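TssK C (Escherichia coli, PDB 5M2Y) forms part of the type VI secretion baseplate, its C-terminal domain probably serving to dock the baseplate onto the membrane complex. Local coordinates at residues A22-G27 against L124-R129. Numbering follows the deposited sequence.
Sequences ARLREG and LFAVLR
Two guanidinium groups mark this contact, each meeting its partner obliquely: that of Arg129 comes against the CA of Gly27, with NH2 3.1 Å from Gly27 CA and NE close by, and that of Arg23 passes Leu128 CD1. They belong to the join between the end of strand 121-128, in the antiparallel sheet of the TssK C-terminal domain, and the turn leading into its neighbour, strand 28-35. Arg129 bends at chi3 (-65°), which turns NE back toward the glycine CA; a weak, long ion pair links its NH1 to Asp29. Gly27 has backbone angles (phi 117°) at which a CB would be jammed against the preceding carbonyl, and the arginine fills the same side.

The Arg23 side chain crosses that of Leu128 at about a right angle, CB and CD both touching Leu128 CD1, while a salt bridge to Asp21 holds NH2. Leu128 CD2 sits over the Arg23 carbonyl, 3.9 Å from Arg23 O. Deeper in, Leu24 CD2 presses on Ala126 CB at 3.6 Å, and Leu104 of helix 97-106 also packs on Leu24.

Gly27 O joins the backbones. Arg129 N reaches it at 2.7 Å in a nearly straight bond (174° at the hydrogen), from above the carbonyl plane. A water donates to the same oxygen and also to Arg129 O, which it meets at 2.8 Å.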
loop_
_atom_site.group_PDB
_atom_site.type_symbol
_atom_site.label_atom_id
_atom_site.label_comp_id
_atom_site.label_asym_id
_atom_site.label_seq_id
_atom_site.Cartn_x
_atom_site.Cartn_y
_atom_site.Cartn_z
ATOM N N ALA A 22 4.996 4.628 16.350
ATOM C CA ALA A 22 6.015 3.810 17.011
ATOM C C ALA A 22 5.725 2.320 17.036
ATOM O O ALA A 22 6.673 1.535 17.026
ATOM C CB ALA A 22 6.280 4.314 18.415
ATOM N N ARG A 23 4.433 1.926 17.029
ATOM C CA ARG A 23 3.987 0.527 17.048
ATOM C C ARG A 23 4.357 -0.263 15.797
ATOM O O ARG A 23 4.496 -1.468 15.892
ATOM C CB ARG A 23 2.485 0.441 17.300
ATOM C CG ARG A 23 2.061 1.021 18.642
ATOM C CD ARG A 23 0.559 1.100 18.818
ATOM N NE ARG A 23 -0.068 2.067 17.941
ATOM C CZ ARG A 23 -1.367 2.134 17.680
ATOM N NH1 ARG A 23 -2.202 1.281 18.297
ATOM N NH2 ARG A 23 -1.855 3.035 16.868
ATOM N N LEU A 24 4.540 0.416 14.650
ATOM C CA LEU A 24 4.903 -0.174 13.353
ATOM C C LEU A 24 6.281 -0.850 13.331
ATOM O O LEU A 24 6.466 -1.816 12.601
ATOM C CB LEU A 24 4.795 0.847 12.209
ATOM C CG LEU A 24 3.417 1.499 11.989
ATOM C CD1 LEU A 24 3.497 2.599 10.971
ATOM C CD2 LEU A 24 2.372 0.487 11.545
ATOM N N ARG A 25 7.235 -0.366 14.125
ATOM C CA ARG A 25 8.566 -0.967 14.184
ATOM C C ARG A 25 8.620 -2.246 15.034
ATOM O O ARG A 25 9.606 -2.971 14.985
ATOM C CB ARG A 25 9.598 0.064 14.660
ATOM C CG ARG A 25 10.348 0.709 13.500
ATOM C CD ARG A 25 9.798 2.065 13.090
ATOM N NE ARG A 25 10.317 3.138 13.933
ATOM C CZ ARG A 25 9.564 3.984 14.626
ATOM N NH1 ARG A 25 10.130 4.923 15.370
ATOM N NH2 ARG A 25 8.241 3.914 14.564
ATOM N N GLU A 26 7.550 -2.534 15.786
ATOM C CA GLU A 26 7.451 -3.719 16.644
ATOM C C GLU A 26 6.879 -4.965 15.953
ATOM O O GLU A 26 6.683 -6.007 16.587
ATOM C CB GLU A 26 6.628 -3.399 17.892
ATOM C CG GLU A 26 7.280 -2.429 18.853
ATOM C CD GLU A 26 6.304 -1.663 19.730
ATOM O OE1 GLU A 26 5.161 -2.133 19.918
ATOM O OE2 GLU A 26 6.701 -0.587 20.236
ATOM N N GLY A 27 6.594 -4.838 14.669
ATOM C CA GLY A 27 6.036 -5.922 13.890
ATOM C C GLY A 27 4.658 -5.590 13.368
ATOM O O GLY A 27 3.700 -5.514 14.133
ATOM N N LEU A 124 -4.700 2.394 3.332
ATOM C CA LEU A 124 -3.639 1.516 3.825
ATOM C C LEU A 124 -3.885 1.225 5.290
ATOM O O LEU A 124 -4.185 2.134 6.060
ATOM C CB LEU A 124 -2.260 2.173 3.620
ATOM C CG LEU A 124 -1.018 1.419 4.121
ATOM C CD1 LEU A 124 -0.746 0.167 3.300
ATOM C CD2 LEU A 124 0.197 2.323 4.084
ATOM N N PHE A 125 -3.853 -0.077 5.630
ATOM C CA PHE A 125 -4.028 -0.616 6.980
ATOM C C PHE A 125 -2.793 -1.442 7.352
ATOM O O PHE A 125 -2.243 -2.149 6.511
ATOM C CB PHE A 125 -5.238 -1.567 7.034
ATOM C CG PHE A 125 -6.588 -0.976 6.737
ATOM C CD1 PHE A 125 -7.075 -0.933 5.439
ATOM C CD2 PHE A 125 -7.405 -0.520 7.763
ATOM C CE1 PHE A 125 -8.330 -0.383 5.168
ATOM C CE2 PHE A 125 -8.664 0.019 7.493
ATOM C CZ PHE A 125 -9.120 0.083 6.198
ATOM N N ALA A 126 -2.387 -1.372 8.623
ATOM C CA ALA A 126 -1.321 -2.199 9.174
ATOM C C ALA A 126 -1.931 -3.001 10.310
ATOM O O ALA A 126 -2.714 -2.465 11.105
ATOM C CB ALA A 126 -0.165 -1.355 9.683
ATOM N N VAL A 127 -1.609 -4.267 10.336
ATOM C CA VAL A 127 -2.078 -5.130 11.384
ATOM C C VAL A 127 -0.869 -5.385 12.250
ATOM O O VAL A 127 0.108 -5.846 11.789
ATOM C CB VAL A 127 -2.662 -6.417 10.842
ATOM C CG1 VAL A 127 -3.028 -7.375 11.947
ATOM C CG2 VAL A 127 -3.886 -6.103 10.027
ATOM N N LEU A 128 -0.953 -4.996 13.504
ATOM C CA LEU A 128 0.161 -5.188 14.401
ATOM C C LEU A 128 0.346 -6.643 14.800
ATOM O O LEU A 128 -0.586 -7.318 15.114
ATOM C CB LEU A 128 0.026 -4.302 15.635
ATOM C CG LEU A 128 -0.164 -2.838 15.331
ATOM C CD1 LEU A 128 -0.362 -1.961 16.539
ATOM C CD2 LEU A 128 0.950 -2.297 14.469
ATOM N N ARG A 129 1.577 -7.103 14.775
ATOM C CA ARG A 129 1.888 -8.463 15.149
ATOM C C ARG A 129 2.016 -8.601 16.653
ATOM O O ARG A 129 2.572 -7.727 17.307
ATOM C CB ARG A 129 3.187 -8.930 14.457
ATOM C CG ARG A 129 3.081 -8.943 12.955
ATOM C CD ARG A 129 4.243 -9.531 12.235
ATOM N NE ARG A 129 5.436 -8.742 12.425
ATOM C CZ ARG A 129 6.287 -8.417 11.466
ATOM N NH1 ARG A 129 6.090 -8.801 10.240
ATOM N NH2 ARG A 129 7.375 -7.739 11.759
HETATM O O HOH W 1 3.308 -5.024 16.794
#